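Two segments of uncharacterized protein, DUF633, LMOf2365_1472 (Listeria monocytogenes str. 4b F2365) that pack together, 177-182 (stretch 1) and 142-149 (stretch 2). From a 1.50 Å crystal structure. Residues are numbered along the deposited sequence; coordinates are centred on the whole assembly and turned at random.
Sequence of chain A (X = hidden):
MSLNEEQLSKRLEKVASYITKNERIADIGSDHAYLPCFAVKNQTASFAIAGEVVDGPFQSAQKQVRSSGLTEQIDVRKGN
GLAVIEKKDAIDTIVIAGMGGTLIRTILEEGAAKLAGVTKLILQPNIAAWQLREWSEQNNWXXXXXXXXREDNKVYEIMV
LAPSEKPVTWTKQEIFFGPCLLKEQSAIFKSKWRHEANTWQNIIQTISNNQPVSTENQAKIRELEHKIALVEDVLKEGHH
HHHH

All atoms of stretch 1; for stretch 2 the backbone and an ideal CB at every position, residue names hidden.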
ATOM      1  N   PHE A 177       5.044  11.868  -1.727  1.00 16.67           N
ATOM      2  CA  PHE A 177       5.621  11.217  -2.894  1.00 16.19           C
ATOM      3  C   PHE A 177       6.278   9.855  -2.645  1.00 17.82           C
ATOM      4  O   PHE A 177       6.417   9.030  -3.577  1.00 18.99           O
ATOM      5  CB  PHE A 177       6.623  12.116  -3.590  1.00 18.11           C
ATOM      6  CG  PHE A 177       6.019  13.400  -4.090  1.00 18.60           C
ATOM      7  CD1 PHE A 177       5.174  13.369  -5.195  1.00 20.93           C
ATOM      8  CD2 PHE A 177       6.300  14.615  -3.458  1.00 19.37           C
ATOM      9  CE1 PHE A 177       4.598  14.553  -5.690  1.00 20.30           C
ATOM     10  CE2 PHE A 177       5.747  15.803  -3.926  1.00 20.82           C
ATOM     11  CZ  PHE A 177       4.883  15.783  -5.042  1.00 21.42           C
ATOM     12  N   GLY A 178       6.746   9.691  -1.414  1.00 18.69           N
ATOM     13  CA  GLY A 178       7.477   8.472  -1.046  1.00 18.85           C
ATOM     14  C   GLY A 178       8.953   8.778  -0.963  1.00 19.25           C
ATOM     15  O   GLY A 178       9.581   9.203  -1.939  1.00 18.87           O
ATOM     16  N   PRO A 179       9.582   8.465   0.186  1.00 19.98           N
ATOM     17  CA  PRO A 179      11.010   8.761   0.287  1.00 19.81           C
ATOM     18  C   PRO A 179      11.911   7.993  -0.680  1.00 21.54           C
ATOM     19  O   PRO A 179      12.902   8.534  -1.132  1.00 23.74           O
ATOM     20  CB  PRO A 179      11.342   8.418   1.758  1.00 21.14           C
ATOM     21  CG  PRO A 179      10.325   7.332   2.084  1.00 20.69           C
ATOM     22  CD  PRO A 179       9.030   7.809   1.377  1.00 20.57           C
ATOM     23  N   CYS A 180      11.569   6.746  -0.992  1.00 20.69           N
ATOM     24  CA  CYS A 180      12.340   5.971  -1.946  1.00 21.55           C
ATOM     25  C   CYS A 180      11.984   6.366  -3.358  1.00 20.94           C
ATOM     26  O   CYS A 180      12.860   6.484  -4.214  1.00 23.37           O
ATOM     27  CB  CYS A 180      12.099   4.460  -1.734  1.00 22.55           C
ATOM     28  SG  CYS A 180      12.373   3.861   0.012  1.00 24.79           S
ATOM     29  N   LEU A 181      10.689   6.586  -3.604  1.00 21.20           N
ATOM     30  CA  LEU A 181      10.245   6.923  -4.941  1.00 19.89           C
ATOM     31  C   LEU A 181      10.810   8.261  -5.394  1.00 21.22           C
ATOM     32  O   LEU A 181      11.158   8.450  -6.572  1.00 21.39           O
ATOM     33  CB  LEU A 181       8.709   6.979  -5.018  1.00 18.66           C
ATOM     34  CG  LEU A 181       7.988   5.641  -4.725  1.00 17.29           C
ATOM     35  CD1 LEU A 181       6.477   5.866  -4.820  1.00 18.53           C
ATOM     36  CD2 LEU A 181       8.403   4.515  -5.643  1.00 20.89           C
ATOM     37  N   LEU A 182      10.920   9.186  -4.458  1.00 21.50           N
ATOM     38  CA  LEU A 182      11.426  10.484  -4.927  1.00 25.21           C
ATOM     39  C   LEU A 182      12.946  10.517  -5.160  1.00 28.79           C
ATOM     40  O   LEU A 182      13.414  11.364  -5.898  1.00 28.47           O
ATOM     41  CB  LEU A 182      10.914  11.638  -4.066  1.00 26.93           C
ATOM     42  CG  LEU A 182      11.467  11.801  -2.671  1.00 27.18           C
ATOM     43  CD1 LEU A 182      12.796  12.599  -2.708  1.00 29.11           C
ATOM     44  CD2 LEU A 182      10.424  12.546  -1.856  1.00 25.65           C
ATOM     45  N   UNK A 142       9.910   2.655   9.740  1.00 21.31           N
ATOM     46  CA  UNK A 142      10.674   3.141   8.623  1.00 23.88           C
ATOM     47  C   UNK A 142      10.171   2.574   7.293  1.00 24.18           C
ATOM     48  O   UNK A 142       9.856   1.386   7.189  1.00 23.25           O
ATOM     49  CB  UNK A 142      12.152   2.798   8.821  1.00 23.88           C
ATOM     50  N   UNK A 143      10.104   3.407   6.255  1.00 21.73           N
ATOM     51  CA  UNK A 143       9.944   2.908   4.903  1.00 21.28           C
ATOM     52  C   UNK A 143      11.312   2.490   4.340  1.00 23.98           C
ATOM     53  O   UNK A 143      12.270   3.289   4.264  1.00 24.92           O
ATOM     54  CB  UNK A 143       9.288   3.967   4.014  1.00 21.28           C
ATOM     55  N   UNK A 144      11.441   1.198   3.998  1.00 23.15           N
ATOM     56  CA  UNK A 144      12.700   0.665   3.523  1.00 23.65           C
ATOM     57  C   UNK A 144      12.792   0.412   2.047  1.00 22.61           C
ATOM     58  O   UNK A 144      13.872   0.403   1.497  1.00 23.30           O
ATOM     59  CB  UNK A 144      12.997  -0.645   4.257  1.00 23.65           C
ATOM     60  N   UNK A 145      11.642   0.259   1.381  1.00 20.47           N
ATOM     61  CA  UNK A 145      11.605   0.087  -0.058  1.00 21.52           C
ATOM     62  C   UNK A 145      10.265   0.643  -0.515  1.00 17.63           C
ATOM     63  O   UNK A 145       9.312   0.651   0.247  1.00 19.71           O
ATOM     64  CB  UNK A 145      11.790  -1.375  -0.468  1.00 21.52           C
ATOM     65  N   UNK A 146      10.273   1.114  -1.777  1.00 19.34           N
ATOM     66  CA  UNK A 146       9.002   1.436  -2.478  1.00 17.71           C
ATOM     67  C   UNK A 146       9.146   1.149  -3.937  1.00 18.70           C
ATOM     68  O   UNK A 146      10.253   1.113  -4.511  1.00 21.25           O
ATOM     69  CB  UNK A 146       8.598   2.898  -2.275  1.00 17.71           C
ATOM     70  N   UNK A 147       7.987   0.960  -4.556  1.00 18.66           N
ATOM     71  CA  UNK A 147       7.920   0.767  -5.985  1.00 18.85           C
ATOM     72  C   UNK A 147       6.705   1.497  -6.521  1.00 18.56           C
ATOM     73  O   UNK A 147       5.716   1.679  -5.814  1.00 20.43           O
ATOM     74  CB  UNK A 147       7.871  -0.720  -6.340  1.00 18.85           C
ATOM     75  N   UNK A 148       6.796   1.854  -7.788  1.00 20.04           N
ATOM     76  CA  UNK A 148       5.664   2.450  -8.517  1.00 19.92           C
ATOM     77  C   UNK A 148       5.610   1.748  -9.846  1.00 22.05           C
ATOM     78  O   UNK A 148       6.648   1.549 -10.487  1.00 23.91           O
ATOM     79  CB  UNK A 148       5.805   3.964  -8.688  1.00 19.92           C
ATOM     80  N   UNK A 149       4.410   1.318 -10.242  1.00 21.54           N
ATOM     81  CA  UNK A 149       4.298   0.609 -11.507  1.00 24.09           C
ATOM     82  C   UNK A 149       2.992   0.979 -12.171  1.00 23.21           C
ATOM     83  O   UNK A 149       2.079   1.550 -11.532  1.00 22.56           O
ATOM     84  CB  UNK A 149       4.393  -0.904 -11.304  1.00 24.09           C
TER

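The strand 142-149 runs past the start of a helix, and the first thing to read is what that helix start offers: the backbone N atoms of Cys180 and Leu181, the ring of Pro179, the sulfur of Cys180 and the branched end of Leu181.

Position 142 has nothing of the other segment within 5.5 Å of its ideal CB, so this contact sets no preference. It is Leu142, which makes no contact here.

Position 143 points toward the helix start, its ideal CB 4.0 Å from Pro179 CG and 5.1 Å from Cys180 SG. Those neighbours favour a medium-sized apolar side chain; valine, isoleucine or leucine would all be plausible. Ile143 is found, with chi1 in m and chi2 in t. Its CD1 lies 3.8 Å from Pro179 CD, while its CG2 sits 4.1 Å from Cys180 SG and also 4.0 Å from Pro179 CG, so both branches pack on the proline ring.

Positions 144 and 145 both direct CA-to-CB away, and the contact asks little of either side chain. Thr144 and Ser145 occupy them. Here the backbone does the touching: Cys180 SG rests 4.0 Å from Thr144 C and 3.9 Å from Ser145 CA.

Position 146 is the decisive one. Its CB points toward the helix, 3.7 Å from Leu181 CG and 3.9 Å from Cys180 CB, and beyond it lie the N-H groups of Cys180 and Leu181. An acceptor is wanted, on a chain long enough to reach them: glutamate or glutamine would fit, with a negative charge also suiting the helix start. The residue is Glu146, with chi1 m and chi2 t. Its OE1 accepts hydrogen bonds from Cys180 N at 2.7 Å and from Leu181 N at 3.1 Å. Pro179 N is also 3.1 Å from OE1 but has no hydrogen to give. The fit leaves no room at Gly178, where an ideal CB would lie 2.6 Å from Glu146 OE1; its positive phi independently calls for glycine.

Position 147 turns away again, its ideal CB 5.3 Å from Leu181 CD2, so many residues could be accepted as far as this contact goes. Ala147 is small, and Leu181 CD2 packs 3.6 Å from its backbone C.

Position 148 points back toward the helix, with its ideal CB 4.0 Å from Leu181 CD2. An aliphatic side chain suits this greasy neighbour, whether valine, leucine or isoleucine. Ile148, with both chi angles in t, places CG2 4.0 Å from Leu181 CD2.

Position 149 is beyond reach of the segment, which leaves its identity undetermined; it is Leu149.

Stretch 2 142-149: LITSEAIL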
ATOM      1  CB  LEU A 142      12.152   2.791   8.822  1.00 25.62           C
ATOM      2  CG  LEU A 142      13.298   3.473   8.123  1.00 29.80           C
ATOM      3  CD1 LEU A 142      13.288   5.027   8.324  1.00 29.43           C
ATOM      4  CD2 LEU A 142      14.581   2.901   8.714  1.00 29.94           C
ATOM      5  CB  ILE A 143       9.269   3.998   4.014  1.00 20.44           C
ATOM      6  CG1 ILE A 143       7.891   4.302   4.591  1.00 19.30           C
ATOM      7  CG2 ILE A 143       9.159   3.545   2.525  1.00 21.77           C
ATOM      8  CD1 ILE A 143       7.274   5.687   4.059  1.00 21.76           C
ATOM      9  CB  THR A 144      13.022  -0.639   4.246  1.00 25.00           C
ATOM     10  OG1 THR A 144      11.929  -1.530   4.061  1.00 25.65           O
ATOM     11  CG2 THR A 144      13.142  -0.356   5.747  1.00 26.49           C
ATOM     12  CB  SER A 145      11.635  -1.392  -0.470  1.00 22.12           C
ATOM     13  OG  SER A 145      12.912  -2.002  -0.256  1.00 24.60           O
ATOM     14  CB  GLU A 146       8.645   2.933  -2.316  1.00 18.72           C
ATOM     15  CG  GLU A 146       8.526   3.411  -0.867  1.00 19.39           C
ATOM     16  CD  GLU A 146       8.168   4.914  -0.760  1.00 20.73           C
ATOM     17  OE1 GLU A 146       9.039   5.733  -1.181  1.00 20.63           O
ATOM     18  OE2 GLU A 146       7.057   5.198  -0.282  1.00 20.87           O
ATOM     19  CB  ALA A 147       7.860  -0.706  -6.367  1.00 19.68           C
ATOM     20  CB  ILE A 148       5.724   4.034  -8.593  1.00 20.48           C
ATOM     21  CG1 ILE A 148       4.386   4.610  -9.039  1.00 22.09           C
ATOM     22  CG2 ILE A 148       6.936   4.548  -9.338  1.00 22.79           C
ATOM     23  CD1 ILE A 148       4.253   6.125  -8.850  1.00 22.78           C
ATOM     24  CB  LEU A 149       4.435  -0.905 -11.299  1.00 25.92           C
ATOM     25  CG  LEU A 149       3.434  -1.613 -10.382  1.00 28.66           C
ATOM     26  CD1 LEU A 149       2.220  -2.233 -11.107  1.00 29.83           C
ATOM     27  CD2 LEU A 149       4.164  -2.701  -9.603  1.00 31.49           C
TER
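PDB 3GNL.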